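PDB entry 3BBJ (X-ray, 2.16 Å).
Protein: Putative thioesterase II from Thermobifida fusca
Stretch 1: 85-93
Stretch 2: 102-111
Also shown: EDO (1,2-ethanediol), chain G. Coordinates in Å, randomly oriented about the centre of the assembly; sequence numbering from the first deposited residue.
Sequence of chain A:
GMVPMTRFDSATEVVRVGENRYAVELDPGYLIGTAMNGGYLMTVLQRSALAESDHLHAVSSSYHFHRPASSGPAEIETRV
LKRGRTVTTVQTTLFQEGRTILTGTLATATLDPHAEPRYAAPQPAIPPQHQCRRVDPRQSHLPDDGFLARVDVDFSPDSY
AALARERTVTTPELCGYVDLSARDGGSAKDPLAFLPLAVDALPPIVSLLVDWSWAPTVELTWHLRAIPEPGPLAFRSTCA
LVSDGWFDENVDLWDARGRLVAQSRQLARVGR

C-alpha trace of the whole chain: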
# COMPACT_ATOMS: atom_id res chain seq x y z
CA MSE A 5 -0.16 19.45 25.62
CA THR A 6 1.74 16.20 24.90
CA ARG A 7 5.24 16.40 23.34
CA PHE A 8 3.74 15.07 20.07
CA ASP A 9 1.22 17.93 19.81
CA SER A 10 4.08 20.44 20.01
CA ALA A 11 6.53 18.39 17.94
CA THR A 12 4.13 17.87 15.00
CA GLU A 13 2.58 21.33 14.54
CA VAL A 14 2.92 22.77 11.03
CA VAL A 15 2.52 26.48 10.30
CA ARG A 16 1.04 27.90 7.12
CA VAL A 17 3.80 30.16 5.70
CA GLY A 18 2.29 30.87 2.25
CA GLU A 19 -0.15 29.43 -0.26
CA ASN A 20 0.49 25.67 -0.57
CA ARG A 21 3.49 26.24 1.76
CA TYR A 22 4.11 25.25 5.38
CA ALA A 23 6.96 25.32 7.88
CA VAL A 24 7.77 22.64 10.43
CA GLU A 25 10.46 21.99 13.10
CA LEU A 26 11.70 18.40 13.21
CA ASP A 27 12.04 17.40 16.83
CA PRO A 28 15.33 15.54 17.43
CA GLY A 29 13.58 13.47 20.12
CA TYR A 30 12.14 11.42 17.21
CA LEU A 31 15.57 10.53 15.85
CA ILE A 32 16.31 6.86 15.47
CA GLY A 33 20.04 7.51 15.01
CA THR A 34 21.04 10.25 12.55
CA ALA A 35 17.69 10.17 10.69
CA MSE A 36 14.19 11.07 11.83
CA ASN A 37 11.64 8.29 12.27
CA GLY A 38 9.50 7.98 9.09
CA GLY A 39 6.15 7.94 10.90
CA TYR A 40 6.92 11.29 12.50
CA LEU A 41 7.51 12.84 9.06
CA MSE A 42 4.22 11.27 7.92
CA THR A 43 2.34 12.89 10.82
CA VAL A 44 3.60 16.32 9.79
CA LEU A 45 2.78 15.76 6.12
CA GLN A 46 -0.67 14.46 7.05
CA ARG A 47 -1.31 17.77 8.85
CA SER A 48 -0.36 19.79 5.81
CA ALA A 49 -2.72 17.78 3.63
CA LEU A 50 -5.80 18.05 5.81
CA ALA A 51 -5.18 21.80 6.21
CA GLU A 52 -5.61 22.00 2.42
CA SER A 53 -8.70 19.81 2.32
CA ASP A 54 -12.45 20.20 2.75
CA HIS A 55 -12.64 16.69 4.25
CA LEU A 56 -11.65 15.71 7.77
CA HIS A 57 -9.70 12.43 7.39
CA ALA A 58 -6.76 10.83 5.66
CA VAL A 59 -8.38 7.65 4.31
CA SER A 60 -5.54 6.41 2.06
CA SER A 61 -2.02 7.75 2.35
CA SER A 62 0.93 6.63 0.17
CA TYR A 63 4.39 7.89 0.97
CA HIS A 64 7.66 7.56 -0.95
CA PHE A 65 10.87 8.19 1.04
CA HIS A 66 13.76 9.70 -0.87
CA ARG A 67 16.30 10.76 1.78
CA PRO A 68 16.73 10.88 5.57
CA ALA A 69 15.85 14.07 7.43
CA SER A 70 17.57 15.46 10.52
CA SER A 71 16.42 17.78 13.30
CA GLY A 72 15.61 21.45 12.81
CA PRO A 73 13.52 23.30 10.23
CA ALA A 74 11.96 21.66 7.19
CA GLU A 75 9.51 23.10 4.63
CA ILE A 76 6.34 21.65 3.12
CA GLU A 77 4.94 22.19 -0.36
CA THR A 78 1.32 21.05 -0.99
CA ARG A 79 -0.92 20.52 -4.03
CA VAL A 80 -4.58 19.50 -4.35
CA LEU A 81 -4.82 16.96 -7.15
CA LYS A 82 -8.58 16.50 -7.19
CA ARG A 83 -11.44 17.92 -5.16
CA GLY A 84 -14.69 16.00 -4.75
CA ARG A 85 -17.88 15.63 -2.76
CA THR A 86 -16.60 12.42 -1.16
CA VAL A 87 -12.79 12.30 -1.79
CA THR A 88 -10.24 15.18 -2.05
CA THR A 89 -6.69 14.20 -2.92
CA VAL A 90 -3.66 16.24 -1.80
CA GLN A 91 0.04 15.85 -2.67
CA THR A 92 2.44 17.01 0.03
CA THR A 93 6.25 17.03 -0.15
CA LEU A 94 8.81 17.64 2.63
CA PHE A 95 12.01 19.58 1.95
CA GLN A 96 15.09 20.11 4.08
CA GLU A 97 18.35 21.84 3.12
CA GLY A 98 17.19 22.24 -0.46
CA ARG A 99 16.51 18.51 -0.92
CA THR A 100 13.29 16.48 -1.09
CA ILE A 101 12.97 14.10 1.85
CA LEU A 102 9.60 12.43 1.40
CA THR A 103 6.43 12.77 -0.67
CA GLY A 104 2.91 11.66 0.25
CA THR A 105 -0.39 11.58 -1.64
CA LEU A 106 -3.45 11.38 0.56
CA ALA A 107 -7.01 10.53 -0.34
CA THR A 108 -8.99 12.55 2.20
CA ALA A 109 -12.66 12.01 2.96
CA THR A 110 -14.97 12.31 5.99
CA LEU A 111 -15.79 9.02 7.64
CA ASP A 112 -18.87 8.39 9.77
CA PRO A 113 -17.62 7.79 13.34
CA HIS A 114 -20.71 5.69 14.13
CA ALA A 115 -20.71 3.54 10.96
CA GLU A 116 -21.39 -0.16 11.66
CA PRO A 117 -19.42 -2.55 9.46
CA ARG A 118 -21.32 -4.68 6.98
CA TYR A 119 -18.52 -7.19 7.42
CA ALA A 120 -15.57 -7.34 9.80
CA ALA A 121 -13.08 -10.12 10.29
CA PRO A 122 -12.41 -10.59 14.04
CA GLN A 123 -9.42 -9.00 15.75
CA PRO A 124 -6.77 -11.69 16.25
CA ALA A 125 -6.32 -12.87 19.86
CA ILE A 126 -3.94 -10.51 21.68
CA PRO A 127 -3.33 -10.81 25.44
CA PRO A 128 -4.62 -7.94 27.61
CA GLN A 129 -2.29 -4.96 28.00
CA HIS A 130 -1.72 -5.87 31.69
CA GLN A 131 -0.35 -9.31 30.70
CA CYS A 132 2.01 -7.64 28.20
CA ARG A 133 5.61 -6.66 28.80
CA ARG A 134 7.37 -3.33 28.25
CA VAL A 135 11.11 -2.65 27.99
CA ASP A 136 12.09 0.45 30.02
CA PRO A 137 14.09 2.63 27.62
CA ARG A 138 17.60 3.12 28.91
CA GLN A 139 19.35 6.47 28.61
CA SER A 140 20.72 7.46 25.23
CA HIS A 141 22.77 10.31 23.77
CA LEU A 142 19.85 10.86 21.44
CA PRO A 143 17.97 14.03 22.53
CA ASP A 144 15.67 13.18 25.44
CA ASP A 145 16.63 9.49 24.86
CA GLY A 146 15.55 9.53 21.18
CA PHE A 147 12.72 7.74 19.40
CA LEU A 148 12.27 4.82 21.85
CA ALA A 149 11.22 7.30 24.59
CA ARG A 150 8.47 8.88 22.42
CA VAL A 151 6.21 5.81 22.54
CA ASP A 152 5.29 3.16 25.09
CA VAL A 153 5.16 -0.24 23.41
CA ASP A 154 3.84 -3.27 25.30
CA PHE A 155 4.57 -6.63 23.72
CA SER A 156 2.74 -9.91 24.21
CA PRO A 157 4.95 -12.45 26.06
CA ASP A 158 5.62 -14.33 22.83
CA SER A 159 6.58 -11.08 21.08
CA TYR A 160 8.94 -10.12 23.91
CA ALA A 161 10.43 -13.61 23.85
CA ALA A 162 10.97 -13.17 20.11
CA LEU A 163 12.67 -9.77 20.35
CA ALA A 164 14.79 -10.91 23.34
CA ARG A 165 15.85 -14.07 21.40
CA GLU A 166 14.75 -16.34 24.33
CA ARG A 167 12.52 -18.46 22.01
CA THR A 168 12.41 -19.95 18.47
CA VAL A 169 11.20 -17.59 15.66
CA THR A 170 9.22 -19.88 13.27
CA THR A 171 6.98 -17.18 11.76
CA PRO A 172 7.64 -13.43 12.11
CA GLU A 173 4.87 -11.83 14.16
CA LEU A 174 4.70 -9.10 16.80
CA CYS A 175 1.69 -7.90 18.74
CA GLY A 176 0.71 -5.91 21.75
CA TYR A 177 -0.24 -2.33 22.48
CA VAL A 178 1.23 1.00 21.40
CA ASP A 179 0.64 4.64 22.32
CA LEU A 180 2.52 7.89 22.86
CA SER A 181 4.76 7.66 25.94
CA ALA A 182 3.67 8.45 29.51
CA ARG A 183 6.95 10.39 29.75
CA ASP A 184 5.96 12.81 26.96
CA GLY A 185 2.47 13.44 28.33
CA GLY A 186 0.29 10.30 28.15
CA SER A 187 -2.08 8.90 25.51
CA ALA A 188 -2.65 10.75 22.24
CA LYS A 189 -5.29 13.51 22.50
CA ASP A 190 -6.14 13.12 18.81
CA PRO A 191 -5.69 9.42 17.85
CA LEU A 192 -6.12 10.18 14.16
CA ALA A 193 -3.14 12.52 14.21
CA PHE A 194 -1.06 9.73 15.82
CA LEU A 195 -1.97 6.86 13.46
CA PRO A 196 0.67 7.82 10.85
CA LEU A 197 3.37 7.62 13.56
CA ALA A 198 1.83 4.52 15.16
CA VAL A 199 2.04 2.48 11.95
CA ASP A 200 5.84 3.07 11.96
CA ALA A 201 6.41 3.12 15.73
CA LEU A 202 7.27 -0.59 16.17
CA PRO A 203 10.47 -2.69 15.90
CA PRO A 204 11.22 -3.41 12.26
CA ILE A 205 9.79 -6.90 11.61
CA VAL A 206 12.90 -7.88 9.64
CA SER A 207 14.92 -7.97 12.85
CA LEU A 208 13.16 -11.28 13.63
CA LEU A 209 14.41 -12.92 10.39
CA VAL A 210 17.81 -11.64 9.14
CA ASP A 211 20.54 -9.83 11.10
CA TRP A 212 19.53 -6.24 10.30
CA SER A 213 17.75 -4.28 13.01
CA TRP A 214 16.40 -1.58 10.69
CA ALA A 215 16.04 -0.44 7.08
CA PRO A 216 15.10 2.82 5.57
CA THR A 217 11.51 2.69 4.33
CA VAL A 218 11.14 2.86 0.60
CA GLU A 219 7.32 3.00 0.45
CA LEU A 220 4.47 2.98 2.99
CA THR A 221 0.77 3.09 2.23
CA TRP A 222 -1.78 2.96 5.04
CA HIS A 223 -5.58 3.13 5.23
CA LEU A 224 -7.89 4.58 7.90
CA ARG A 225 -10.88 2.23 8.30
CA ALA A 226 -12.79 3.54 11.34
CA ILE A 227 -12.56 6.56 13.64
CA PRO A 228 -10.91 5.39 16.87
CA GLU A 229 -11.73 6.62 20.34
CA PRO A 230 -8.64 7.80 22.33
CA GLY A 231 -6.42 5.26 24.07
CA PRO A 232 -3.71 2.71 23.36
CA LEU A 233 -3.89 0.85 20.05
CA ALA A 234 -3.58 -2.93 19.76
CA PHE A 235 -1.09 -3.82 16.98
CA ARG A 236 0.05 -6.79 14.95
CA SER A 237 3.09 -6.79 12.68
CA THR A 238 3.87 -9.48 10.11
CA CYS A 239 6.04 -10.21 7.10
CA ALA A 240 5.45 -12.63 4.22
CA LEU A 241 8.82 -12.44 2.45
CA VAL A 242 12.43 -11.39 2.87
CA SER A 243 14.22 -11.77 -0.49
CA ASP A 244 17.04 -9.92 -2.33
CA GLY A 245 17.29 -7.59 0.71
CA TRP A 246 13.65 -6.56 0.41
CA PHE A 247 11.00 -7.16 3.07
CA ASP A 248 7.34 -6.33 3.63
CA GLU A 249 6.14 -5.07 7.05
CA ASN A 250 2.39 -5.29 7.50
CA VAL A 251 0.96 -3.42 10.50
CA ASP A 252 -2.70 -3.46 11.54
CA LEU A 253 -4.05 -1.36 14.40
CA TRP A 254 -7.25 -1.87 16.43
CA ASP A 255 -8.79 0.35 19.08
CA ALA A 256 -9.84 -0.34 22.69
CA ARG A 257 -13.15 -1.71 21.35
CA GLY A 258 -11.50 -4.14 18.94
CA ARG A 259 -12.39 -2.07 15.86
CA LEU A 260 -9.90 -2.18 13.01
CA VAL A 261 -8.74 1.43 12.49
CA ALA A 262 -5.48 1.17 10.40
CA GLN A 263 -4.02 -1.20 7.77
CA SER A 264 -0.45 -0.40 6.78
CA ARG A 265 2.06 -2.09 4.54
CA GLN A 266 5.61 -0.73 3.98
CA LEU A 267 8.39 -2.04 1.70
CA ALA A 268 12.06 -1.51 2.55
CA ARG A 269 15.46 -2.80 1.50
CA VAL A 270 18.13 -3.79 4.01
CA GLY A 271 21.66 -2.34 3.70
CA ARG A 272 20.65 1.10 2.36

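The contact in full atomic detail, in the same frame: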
# COMPACT_ATOMS: atom_id res chain seq x y z
N ARG A 85 -16.87 15.65 -3.81
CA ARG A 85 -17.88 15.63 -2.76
C ARG A 85 -17.55 14.60 -1.70
O ARG A 85 -17.86 14.80 -0.53
CB ARG A 85 -19.28 15.36 -3.34
N THR A 86 -16.92 13.49 -2.09
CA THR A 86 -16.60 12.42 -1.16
C THR A 86 -15.10 12.34 -0.89
O THR A 86 -14.73 12.21 0.27
CB THR A 86 -17.12 11.05 -1.66
OG1 THR A 86 -18.55 11.10 -1.72
CG2 THR A 86 -16.72 9.90 -0.71
N VAL A 87 -14.27 12.41 -1.93
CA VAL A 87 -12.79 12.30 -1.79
C VAL A 87 -12.04 13.50 -2.38
O VAL A 87 -12.29 13.90 -3.51
CB VAL A 87 -12.25 10.97 -2.46
CG1 VAL A 87 -10.73 10.87 -2.38
CG2 VAL A 87 -12.88 9.76 -1.81
N THR A 88 -11.13 14.09 -1.60
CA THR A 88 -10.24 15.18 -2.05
C THR A 88 -8.80 14.73 -1.85
O THR A 88 -8.38 14.41 -0.75
CB THR A 88 -10.47 16.51 -1.29
OG1 THR A 88 -11.75 17.05 -1.64
CG2 THR A 88 -9.41 17.55 -1.65
N THR A 89 -8.03 14.74 -2.93
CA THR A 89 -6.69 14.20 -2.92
C THR A 89 -5.61 15.29 -2.99
O THR A 89 -5.61 16.11 -3.91
CB THR A 89 -6.56 13.18 -4.06
OG1 THR A 89 -7.54 12.17 -3.82
CG2 THR A 89 -5.16 12.53 -4.10
N VAL A 90 -4.72 15.25 -1.99
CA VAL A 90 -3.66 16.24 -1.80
C VAL A 90 -2.25 15.60 -1.85
O VAL A 90 -1.98 14.58 -1.22
CB VAL A 90 -3.84 17.01 -0.42
CG1 VAL A 90 -2.83 18.19 -0.28
CG2 VAL A 90 -5.28 17.52 -0.26
N GLN A 91 -1.37 16.22 -2.62
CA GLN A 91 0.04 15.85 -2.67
C GLN A 91 0.80 16.82 -1.76
O GLN A 91 0.58 18.04 -1.77
CB GLN A 91 0.53 15.95 -4.11
CG GLN A 91 1.97 15.62 -4.37
CD GLN A 91 2.26 15.61 -5.87
OE1 GLN A 91 2.94 16.50 -6.40
NE2 GLN A 91 1.69 14.64 -6.58
N THR A 92 1.68 16.24 -0.94
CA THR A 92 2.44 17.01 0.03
C THR A 92 3.87 16.47 0.03
O THR A 92 4.09 15.24 0.08
CB THR A 92 1.78 16.92 1.43
OG1 THR A 92 2.57 17.62 2.40
CG2 THR A 92 1.60 15.45 1.87
N THR A 93 4.83 17.39 -0.08
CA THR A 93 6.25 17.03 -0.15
C THR A 93 7.07 17.80 0.90
O THR A 93 6.90 19.02 1.09
CB THR A 93 6.80 17.32 -1.55
OG1 THR A 93 5.91 16.76 -2.54
CG2 THR A 93 8.22 16.76 -1.73
N LEU A 102 10.73 13.33 1.41
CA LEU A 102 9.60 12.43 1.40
C LEU A 102 8.43 13.09 0.69
O LEU A 102 8.22 14.29 0.83
CB LEU A 102 9.20 12.21 2.86
CG LEU A 102 7.99 11.33 3.19
CD1 LEU A 102 8.25 9.91 2.70
CD2 LEU A 102 7.74 11.38 4.67
N THR A 103 7.68 12.30 -0.08
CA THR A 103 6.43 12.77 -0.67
C THR A 103 5.28 11.81 -0.33
O THR A 103 5.46 10.60 -0.31
CB THR A 103 6.50 12.96 -2.18
OG1 THR A 103 5.28 13.54 -2.64
CG2 THR A 103 6.73 11.65 -2.90
N GLY A 104 4.12 12.40 -0.03
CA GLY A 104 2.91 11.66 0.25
C GLY A 104 1.76 12.13 -0.63
O GLY A 104 1.74 13.29 -1.06
N THR A 105 0.85 11.22 -0.98
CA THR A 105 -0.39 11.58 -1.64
C THR A 105 -1.46 10.97 -0.75
O THR A 105 -1.34 9.84 -0.32
CB THR A 105 -0.45 11.11 -3.09
OG1 THR A 105 0.71 11.60 -3.77
CG2 THR A 105 -1.72 11.64 -3.80
N LEU A 106 -2.45 11.78 -0.40
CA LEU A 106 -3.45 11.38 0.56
C LEU A 106 -4.84 11.57 -0.00
O LEU A 106 -5.19 12.68 -0.43
CB LEU A 106 -3.31 12.17 1.88
CG LEU A 106 -2.06 11.93 2.75
CD1 LEU A 106 -0.84 12.65 2.19
CD2 LEU A 106 -2.29 12.36 4.18
N ALA A 107 -5.61 10.48 -0.00
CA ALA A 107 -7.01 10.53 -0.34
C ALA A 107 -7.68 10.90 0.96
O ALA A 107 -7.64 10.12 1.93
CB ALA A 107 -7.52 9.18 -0.86
N THR A 108 -8.27 12.10 1.01
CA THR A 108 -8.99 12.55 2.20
C THR A 108 -10.48 12.48 1.94
O THR A 108 -10.95 12.73 0.83
CB THR A 108 -8.62 13.99 2.65
OG1 THR A 108 -9.36 14.93 1.87
CG2 THR A 108 -7.11 14.25 2.52
N ALA A 109 -11.21 12.11 2.99
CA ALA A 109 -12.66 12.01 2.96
C ALA A 109 -13.13 12.23 4.41
O ALA A 109 -12.32 12.47 5.29
CB ALA A 109 -13.10 10.66 2.44
N THR A 110 -14.43 12.16 4.64
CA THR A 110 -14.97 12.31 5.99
C THR A 110 -15.72 11.05 6.33
O THR A 110 -16.76 10.80 5.78
CB THR A 110 -15.90 13.55 6.09
OG1 THR A 110 -15.15 14.72 5.76
CG2 THR A 110 -16.50 13.69 7.52
N LEU A 111 -15.16 10.26 7.23
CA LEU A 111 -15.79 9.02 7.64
C LEU A 111 -16.86 9.28 8.70
O LEU A 111 -16.80 10.27 9.42
CB LEU A 111 -14.76 8.08 8.24
CG LEU A 111 -13.60 7.62 7.35
CD1 LEU A 111 -12.76 6.61 8.13
CD2 LEU A 111 -14.14 7.05 6.06
C1 EDO G . -16.68 11.69 -5.69
O1 EDO G . -15.77 12.38 -4.82
C2 EDO G . -18.13 12.20 -5.55
O2 EDO G . -19.06 11.22 -5.06
O HOH W 1 -16.32 12.03 2.33

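How does the pairing begin along stretch 2? Leu-102 contributes mainly backbone: its O lies 3.5 Å from Thr-93 CA, a CA-H...O contact. Thr-103 faces Thr-93 across a non-hydrogen-bonded pair, so the two threonines meet through their side chains instead, with a weak hydrogen bond of 3.3 Å between Thr-103 OG1 and Thr-93 OG1.

What locks the middle of the two antiparallel strands? Gly-104 N donates to Thr-92 O (2.8 Å) and Thr-92 N to Gly-104 O (3.0 Å). Gly-104 brings no side chain to this face, where Leu-106 CD1 packs 3.7 Å from Thr-92 CG2. On the other face, Thr-105 sets its methyl CG2 3.6 Å from Thr-89 CG2, two branched side chains packing in buried surroundings. Leu-106 and Val-90 then exchange backbone hydrogen bonds, both 3.0 Å from N to O.

How does the contact end? Ala-107 offers a small apolar surface, its CB 3.9 Å from Val-87 CG1. Thr-108 bonds most richly: its N (2.9 Å) and OG1 (2.8 Å) both donate to Thr-88 O, while Thr-88 N donates to Thr-108 O (2.8 Å). Beyond, Ala-109 CB approaches Thr-86 O at 3.1 Å, and a water bridges Thr-86 O (2.6 Å) to Thr-110 N (3.0 Å).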